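Local structure of EGF family domain-containing protein (Toxoplasma gondii, 4Z80) at residues 118-123 / 218-223; 124-129 / 141-146. The protein binds a RON2-type peptide and probably acts as an apical membrane antigen in host-cell invasion at the moving junction. One frame throughout, in Å; residues are numbered along the deposited sequence.

Contact 1 of 2, residues 118-123 / 218-223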
ATOM      1  N   LYS A 118      -8.280   5.096  -7.546  1.00 10.71           N
ATOM      2  CA  LYS A 118      -7.261   5.427  -8.543  1.00 12.16           C
ATOM      3  C   LYS A 118      -7.157   6.914  -8.834  1.00 12.15           C
ATOM      4  O   LYS A 118      -6.132   7.366  -9.353  1.00 12.76           O
ATOM      5  CB  LYS A 118      -7.533   4.673  -9.842  1.00 12.74           C
ATOM      6  CG  LYS A 118      -7.364   3.187  -9.696  1.00 14.17           C
ATOM      7  CD  LYS A 118      -7.593   2.480 -11.014  1.00 17.95           C
ATOM      8  CE  LYS A 118      -7.502   0.980 -10.851  1.00 28.53           C
ATOM      9  NZ  LYS A 118      -7.812   0.279 -12.123  1.00 33.73           N
ATOM     10  N   ASN A 119      -8.207   7.676  -8.547  1.00 11.54           N
ATOM     11  CA  ASN A 119      -8.120   9.130  -8.684  1.00 12.31           C
ATOM     12  C   ASN A 119      -7.180   9.687  -7.625  1.00 11.46           C
ATOM     13  O   ASN A 119      -7.052   9.115  -6.541  1.00 11.13           O
ATOM     14  CB  ASN A 119      -9.487   9.793  -8.542  1.00 11.62           C
ATOM     15  CG  ASN A 119     -10.479   9.353  -9.599  1.00 13.38           C
ATOM     16  OD1 ASN A 119     -10.157   8.591 -10.512  1.00 14.33           O
ATOM     17  ND2 ASN A 119     -11.714   9.833  -9.466  1.00 14.63           N
ATOM     18  N   GLU A 120      -6.514  10.799  -7.920  1.00 12.70           N
ATOM     19  CA  GLU A 120      -5.625  11.391  -6.937  1.00 11.05           C
ATOM     20  C   GLU A 120      -6.372  11.955  -5.736  1.00 11.71           C
ATOM     21  O   GLU A 120      -7.573  12.243  -5.794  1.00 12.50           O
ATOM     22  CB  GLU A 120      -4.780  12.498  -7.565  1.00 14.16           C
ATOM     23  CG  GLU A 120      -3.632  11.978  -8.401  1.00 12.49           C
ATOM     24  CD  GLU A 120      -2.692  13.079  -8.853  1.00 12.54           C
ATOM     25  OE1 GLU A 120      -2.888  14.240  -8.447  1.00 12.78           O
ATOM     26  OE2 GLU A 120      -1.761  12.773  -9.618  1.00 14.25           O
ATOM     27  N   ILE A 121      -5.633  12.126  -4.649  1.00 11.18           N
ATOM     28  CA  ILE A 121      -6.140  12.787  -3.453  1.00 11.39           C
ATOM     29  C   ILE A 121      -6.330  14.283  -3.653  1.00 13.55           C
ATOM     30  O   ILE A 121      -5.816  14.875  -4.612  1.00 13.31           O
ATOM     31  CB  ILE A 121      -5.190  12.553  -2.245  1.00 11.76           C
ATOM     32  CG1 ILE A 121      -3.818  13.221  -2.476  1.00 12.10           C
ATOM     33  CG2 ILE A 121      -5.033  11.060  -1.988  1.00 12.99           C
ATOM     34  CD1 ILE A 121      -2.855  13.114  -1.288  1.00 13.49           C
ATOM     35  N   HIS A 122      -7.079  14.883  -2.732  1.00 14.88           N
ATOM     36  CA  HIS A 122      -7.241  16.326  -2.646  1.00 13.51           C
ATOM     37  C   HIS A 122      -6.892  16.742  -1.217  1.00 13.53           C
ATOM     38  O   HIS A 122      -7.777  17.051  -0.420  1.00 16.48           O
ATOM     39  CB  HIS A 122      -8.667  16.751  -3.009  1.00 15.75           C
ATOM     40  CG  HIS A 122      -8.850  18.235  -3.089  1.00 12.85           C
ATOM     41  ND1 HIS A 122      -9.176  18.877  -4.265  1.00 16.53           N
ATOM     42  CD2 HIS A 122      -8.719  19.209  -2.156  1.00 16.67           C
ATOM     43  CE1 HIS A 122      -9.250  20.180  -4.049  1.00 16.51           C
ATOM     44  NE2 HIS A 122      -8.972  20.409  -2.778  1.00 16.22           N
ATOM     45  N   ALA A 123      -5.605  16.730  -0.885  1.00 13.36           N
ATOM     46  CA  ALA A 123      -5.186  17.040   0.480  1.00 12.15           C
ATOM     47  C   ALA A 123      -4.827  18.517   0.680  1.00 15.12           C
ATOM     48  O   ALA A 123      -4.258  18.878   1.708  1.00 16.84           O
ATOM     49  CB  ALA A 123      -4.005  16.156   0.881  1.00 14.03           C
ATOM     50  N   LYS A 218      -6.822  10.228 -13.282  1.00 13.72           N
ATOM     51  CA  LYS A 218      -7.207  11.604 -13.013  1.00 13.54           C
ATOM     52  C   LYS A 218      -6.356  12.179 -11.891  1.00 14.71           C
ATOM     53  O   LYS A 218      -6.361  11.661 -10.770  1.00 14.06           O
ATOM     54  CB  LYS A 218      -8.696  11.681 -12.654  1.00 16.97           C
ATOM     55  CG  LYS A 218      -9.609  11.316 -13.816  1.00 19.62           C
ATOM     56  CD  LYS A 218     -11.047  11.083 -13.363  1.00 25.07           C
ATOM     57  CE  LYS A 218     -11.836  10.275 -14.393  1.00 33.73           C
ATOM     58  NZ  LYS A 218     -11.285   8.897 -14.571  1.00 40.26           N
ATOM     59  N   GLY A 219      -5.631  13.254 -12.189  1.00 14.99           N
ATOM     60  CA  GLY A 219      -4.697  13.833 -11.240  1.00 12.91           C
ATOM     61  C   GLY A 219      -4.623  15.347 -11.311  1.00 15.51           C
ATOM     62  O   GLY A 219      -5.332  15.993 -12.086  1.00 14.70           O
ATOM     63  N   TYR A 220      -3.762  15.916 -10.482  1.00 12.87           N
ATOM     64  CA  TYR A 220      -3.680  17.360 -10.368  1.00 13.07           C
ATOM     65  C   TYR A 220      -3.018  17.955 -11.598  1.00 13.71           C
ATOM     66  O   TYR A 220      -2.245  17.295 -12.285  1.00 14.80           O
ATOM     67  CB  TYR A 220      -2.940  17.767  -9.087  1.00 14.59           C
ATOM     68  CG  TYR A 220      -1.421  17.860  -9.117  1.00 14.17           C
ATOM     69  CD1 TYR A 220      -0.620  16.725  -9.056  1.00 14.41           C
ATOM     70  CD2 TYR A 220      -0.795  19.101  -9.120  1.00 14.91           C
ATOM     71  CE1 TYR A 220       0.761  16.826  -9.036  1.00 13.47           C
ATOM     72  CE2 TYR A 220       0.581  19.210  -9.098  1.00 14.75           C
ATOM     73  CZ  TYR A 220       1.354  18.071  -9.062  1.00 15.24           C
ATOM     74  OH  TYR A 220       2.726  18.190  -9.032  1.00 16.93           O
ATOM     75  N   ASP A 221      -3.392  19.199 -11.882  1.00 13.99           N
ATOM     76  CA  ASP A 221      -2.872  19.949 -13.019  1.00 14.14           C
ATOM     77  C   ASP A 221      -1.531  20.566 -12.626  1.00 14.95           C
ATOM     78  O   ASP A 221      -1.475  21.678 -12.107  1.00 16.64           O
ATOM     79  CB  ASP A 221      -3.891  21.010 -13.436  1.00 16.58           C
ATOM     80  CG  ASP A 221      -3.440  21.830 -14.630  1.00 16.58           C
ATOM     81  OD1 ASP A 221      -2.366  21.532 -15.191  1.00 16.74           O
ATOM     82  OD2 ASP A 221      -4.181  22.762 -15.006  1.00 17.95           O
ATOM     83  N   TYR A 222      -0.454  19.824 -12.857  1.00 15.38           N
ATOM     84  CA  TYR A 222       0.868  20.253 -12.419  1.00 17.05           C
ATOM     85  C   TYR A 222       1.324  21.455 -13.232  1.00 17.90           C
ATOM     86  O   TYR A 222       2.052  22.299 -12.732  1.00 17.84           O
ATOM     87  CB  TYR A 222       1.898  19.115 -12.547  1.00 16.48           C
ATOM     88  CG  TYR A 222       2.367  18.888 -13.968  1.00 20.05           C
ATOM     89  CD1 TYR A 222       3.374  19.676 -14.522  1.00 21.45           C
ATOM     90  CD2 TYR A 222       1.793  17.907 -14.758  1.00 23.77           C
ATOM     91  CE1 TYR A 222       3.785  19.491 -15.825  1.00 23.41           C
ATOM     92  CE2 TYR A 222       2.202  17.710 -16.059  1.00 28.10           C
ATOM     93  CZ  TYR A 222       3.198  18.504 -16.589  1.00 29.49           C
ATOM     94  OH  TYR A 222       3.606  18.309 -17.887  1.00 42.28           O
ATOM     95  N   LYS A 223       0.898  21.515 -14.490  1.00 18.97           N
ATOM     96  CA  LYS A 223       1.393  22.540 -15.408  1.00 18.37           C
ATOM     97  C   LYS A 223       0.667  23.865 -15.280  1.00 19.13           C
ATOM     98  O   LYS A 223       1.288  24.930 -15.351  1.00 18.87           O
ATOM     99  CB  LYS A 223       1.276  22.056 -16.851  1.00 20.89           C
ATOM    100  CG  LYS A 223       1.787  23.064 -17.874  1.00 28.18           C
ATOM    101  CD  LYS A 223       1.730  22.480 -19.267  1.00 29.29           C
ATOM    102  CE  LYS A 223       2.502  23.333 -20.252  1.00 47.05           C
ATOM    103  NZ  LYS A 223       1.705  23.663 -21.468  1.00 48.99           N
TER
HETATM  104  O   HOH W   1      -8.447   8.001 -12.452  1.00 20.78           O
HETATM  105  O   HOH W   2     -12.040   7.276 -12.358  1.00 49.70           O
HETATM  106  O   HOH W   3      -1.195  14.617 -11.786  1.00 17.05           O
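Backbone and carboxylate hydrogen bonds carry this contact, which ties the irregular loop between strands 101-104 and 160-161 to the short strand 218-219 and the turn that follows it. The single main-chain bond between the segments runs from Glu120 N to Lys218 O, 3.0 Å long and nearly along the C=O axis (172°). No second one follows to make a ladder; Gly219 pairs by its backbone with His238 of the partner strand 238-239.

The Glu120 side chain then continues along the same path. With CG beside its own backbone N and the chain extended beyond, it reaches over Gly219, whose CA lies 3.2 Å from Glu120 CD. Glycine suits this place, because a CB here would collide with Glu120 OE2. From above the carboxylate plane, Tyr220 N donates to Glu120 OE1 (2.8 Å), so the carboxylate stands in for the C=O of a neighbouring strand. The same oxygen also lies at the edge of the tyrosine ring, in its plane, 3.4 Å from Tyr220 CD1, while the phenol OH bonds to Gly156 O.

Three waters bridge the segments. One donates to both Glu120 OE2 and Tyr220 O. Asn119 and Lys218 lie side by side, and two waters donate to Asn119 OD1, one accepting from Lys218 N and the other from Lys218 NZ; Asn119 ND2 is held by Ile148 O.

A buried carboxylate that receives a main-chain N-H and a water is probably ionised, its charge stabilised by these donors; no salt bridge is made across the contact.

Contact 2 of 2, residues 124-129 / 141-146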
ATOM      1  N   ASN A 124      -5.172  19.363  -0.291  1.00 15.43           N
ATOM      2  CA  ASN A 124      -4.919  20.805  -0.219  1.00 16.07           C
ATOM      3  C   ASN A 124      -3.416  21.093  -0.141  1.00 14.75           C
ATOM      4  O   ASN A 124      -2.941  21.799   0.755  1.00 19.33           O
ATOM      5  CB  ASN A 124      -5.660  21.426   0.967  1.00 16.86           C
ATOM      6  CG  ASN A 124      -7.164  21.238   0.873  1.00 23.95           C
ATOM      7  OD1 ASN A 124      -7.773  21.553  -0.149  1.00 27.20           O
ATOM      8  ND2 ASN A 124      -7.762  20.699   1.928  1.00 31.06           N
ATOM      9  N   VAL A 125      -2.690  20.537  -1.107  1.00 14.13           N
ATOM     10  CA  VAL A 125      -1.235  20.636  -1.179  1.00 14.73           C
ATOM     11  C   VAL A 125      -0.765  21.375  -2.436  1.00 14.91           C
ATOM     12  O   VAL A 125       0.112  22.232  -2.342  1.00 16.36           O
ATOM     13  CB  VAL A 125      -0.588  19.234  -1.154  1.00 15.04           C
ATOM     14  CG1 VAL A 125       0.925  19.305  -1.378  1.00 18.01           C
ATOM     15  CG2 VAL A 125      -0.889  18.546   0.176  1.00 14.55           C
ATOM     16  N   MET A 126      -1.346  21.045  -3.593  1.00 14.34           N
ATOM     17  CA  MET A 126      -0.869  21.547  -4.887  1.00 15.00           C
ATOM     18  C   MET A 126      -1.731  22.704  -5.386  1.00 14.41           C
ATOM     19  O   MET A 126      -2.951  22.587  -5.437  1.00 14.97           O
ATOM     20  CB  MET A 126      -0.868  20.429  -5.939  1.00 14.44           C
ATOM     21  CG  MET A 126      -0.037  19.201  -5.567  1.00 14.94           C
ATOM     22  SD  MET A 126       1.700  19.609  -5.275  1.00 15.74           S
ATOM     23  CE  MET A 126       2.383  17.971  -4.989  1.00 17.37           C
ATOM     24  N   PRO A 127      -1.105  23.818  -5.791  1.00 13.39           N
ATOM     25  CA  PRO A 127       0.338  24.078  -5.849  1.00 16.04           C
ATOM     26  C   PRO A 127       0.925  24.390  -4.483  1.00 14.77           C
ATOM     27  O   PRO A 127       0.301  25.085  -3.685  1.00 16.72           O
ATOM     28  CB  PRO A 127       0.434  25.298  -6.761  1.00 13.58           C
ATOM     29  CG  PRO A 127      -0.832  26.041  -6.473  1.00 15.99           C
ATOM     30  CD  PRO A 127      -1.875  24.963  -6.305  1.00 15.27           C
ATOM     31  N   HIS A 128       2.123  23.886  -4.226  1.00 15.94           N
ATOM     32  CA  HIS A 128       2.774  24.133  -2.953  1.00 15.28           C
ATOM     33  C   HIS A 128       3.385  25.525  -2.925  1.00 16.92           C
ATOM     34  O   HIS A 128       3.434  26.169  -1.882  1.00 18.15           O
ATOM     35  CB  HIS A 128       3.843  23.072  -2.698  1.00 15.49           C
ATOM     36  CG  HIS A 128       4.530  23.224  -1.383  1.00 17.75           C
ATOM     37  ND1 HIS A 128       3.893  22.994  -0.183  1.00 17.46           N
ATOM     38  CD2 HIS A 128       5.788  23.614  -1.075  1.00 16.61           C
ATOM     39  CE1 HIS A 128       4.735  23.224   0.808  1.00 17.20           C
ATOM     40  NE2 HIS A 128       5.890  23.602   0.294  1.00 18.18           N
ATOM     41  N   SER A 129       3.848  25.974  -4.088  1.00 16.96           N
ATOM     42  CA  SER A 129       4.411  27.312  -4.239  1.00 20.01           C
ATOM     43  C   SER A 129       3.978  27.895  -5.572  1.00 13.93           C
ATOM     44  O   SER A 129       3.798  27.168  -6.549  1.00 17.54           O
ATOM     45  CB  SER A 129       5.939  27.281  -4.152  1.00 20.82           C
ATOM     46  OG  SER A 129       6.493  28.547  -4.488  1.00 22.54           O
ATOM     47  N   ALA A 141      -5.841  24.278  -5.210  1.00 16.35           N
ATOM     48  CA  ALA A 141      -6.408  24.844  -6.431  1.00 17.73           C
ATOM     49  C   ALA A 141      -6.145  24.000  -7.673  1.00 14.32           C
ATOM     50  O   ALA A 141      -6.949  24.002  -8.600  1.00 16.71           O
ATOM     51  CB  ALA A 141      -5.871  26.249  -6.643  1.00 16.77           C
ATOM     52  N   ALA A 142      -5.027  23.276  -7.698  1.00 13.67           N
ATOM     53  CA  ALA A 142      -4.667  22.489  -8.877  1.00 12.69           C
ATOM     54  C   ALA A 142      -5.177  21.045  -8.825  1.00 12.88           C
ATOM     55  O   ALA A 142      -5.053  20.300  -9.803  1.00 14.03           O
ATOM     56  CB  ALA A 142      -3.158  22.481  -9.063  1.00 14.50           C
ATOM     57  N   GLU A 143      -5.740  20.651  -7.686  1.00 13.68           N
ATOM     58  CA  GLU A 143      -6.054  19.244  -7.433  1.00 15.09           C
ATOM     59  C   GLU A 143      -7.390  18.811  -8.034  1.00 13.30           C
ATOM     60  O   GLU A 143      -8.235  19.642  -8.359  1.00 14.15           O
ATOM     61  CB  GLU A 143      -6.038  18.991  -5.919  1.00 14.51           C
ATOM     62  CG  GLU A 143      -4.656  19.283  -5.317  1.00 14.94           C
ATOM     63  CD  GLU A 143      -4.592  19.150  -3.808  1.00 15.83           C
ATOM     64  OE1 GLU A 143      -5.656  19.107  -3.154  1.00 15.54           O
ATOM     65  OE2 GLU A 143      -3.463  19.095  -3.277  1.00 14.44           O
ATOM     66  N   VAL A 144      -7.566  17.505  -8.210  1.00 14.15           N
ATOM     67  CA  VAL A 144      -8.844  16.994  -8.688  1.00 12.47           C
ATOM     68  C   VAL A 144      -9.960  17.480  -7.767  1.00 15.96           C
ATOM     69  O   VAL A 144      -9.751  17.665  -6.566  1.00 15.35           O
ATOM     70  CB  VAL A 144      -8.856  15.445  -8.776  1.00 13.31           C
ATOM     71  CG1 VAL A 144      -7.774  14.953  -9.725  1.00 15.19           C
ATOM     72  CG2 VAL A 144      -8.691  14.812  -7.406  1.00 16.87           C
ATOM     73  N   ALA A 145     -11.143  17.699  -8.334  1.00 13.64           N
ATOM     74  CA  ALA A 145     -12.270  18.206  -7.566  1.00 14.61           C
ATOM     75  C   ALA A 145     -12.529  17.283  -6.382  1.00 11.80           C
ATOM     76  O   ALA A 145     -12.403  16.068  -6.511  1.00 13.02           O
ATOM     77  CB  ALA A 145     -13.513  18.313  -8.440  1.00 15.46           C
ATOM     78  N   LYS A 146     -12.878  17.855  -5.235  1.00 13.92           N
ATOM     79  CA  LYS A 146     -13.137  17.044  -4.045  1.00 11.67           C
ATOM     80  C   LYS A 146     -14.182  15.962  -4.333  1.00 13.03           C
ATOM     81  O   LYS A 146     -14.079  14.840  -3.832  1.00 12.77           O
ATOM     82  CB  LYS A 146     -13.583  17.929  -2.882  1.00 12.19           C
ATOM     83  CG  LYS A 146     -13.848  17.175  -1.575  1.00 12.93           C
ATOM     84  CD  LYS A 146     -12.616  16.450  -1.047  1.00 14.14           C
ATOM     85  CE  LYS A 146     -12.914  15.800   0.310  1.00 15.03           C
ATOM     86  NZ  LYS A 146     -11.735  15.138   0.921  1.00 15.27           N
TER
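Three successive main-chain N-H groups form an anion-binding nest around the carboxylate of Glu143, joining two irregular segments of one long loop in a protein that is probably AMA-type, with PAN-related domains. Glu143 is the bump. Its chain is extended beyond CG (chi2 176°) and drives the carboxylate into the hollow where the backbone passes from left-handed Asn124 to right-handed Val125; asparagine tolerates the left-handed conformation well.

Glu143 OE1 takes the N-H of Asn124 through its syn lone pair, with Asn124 N at 2.9 Å. Glu143 OE2 takes two donors, both from above the carboxylate plane: Val125 N at 2.7 Å and, in the straightest bond of the set (169°), Met126 N. Glutamate suits the place because its two oxygens can serve three N-H groups at once, and the grip fixes the rotation of the carboxylate. A weak bond from Tyr154 OH adds to OE2.

Met126 crosses Glu143 at about a right angle, its CB lying across the Glu143 CG methylene at 4.0 Å, and then bends at chi2 so that its thioether end leads away to rest on Tyr220. The peptide before Pro127 is cis, and the ring sets its CD edge against the small methyls of Ala141 and Ala142. Alanine lets the ring come close: Ala142 CB touches both Pro127 CD, at 3.9 Å, and Met126 O. Farther along, His128 NE2 and Ser129 OG bond to Ser12 and Glu16 of the bound RON2L1 peptide chain. Beside the proline, Ala142 N donates to Met126 O over 3.1 Å, reaching the oxygen from above the carbonyl plane.

Overall arrangement
Followed from the N terminus, the chain leaves strand 101-104 and enters a long loop in which 118-123 runs directly into 124-129. Contact 2 closes first, when 141-146 returns to 124-129 after eleven intervening residues. The chain then passes through strand 160-161 and helix 165-172 before 218-223 comes back to 118-123 and closes contact 1, so contact 2 is nested inside the larger loop. Their centres lie about 8 Å apart. Direct links probably join them, from His122 ND1 to Val144 O and from Asp221 N to Ala142 O. Together they tie the loop between strands 101-104 and 160-161 to the two-stranded sheet of 218-219 and 238-239.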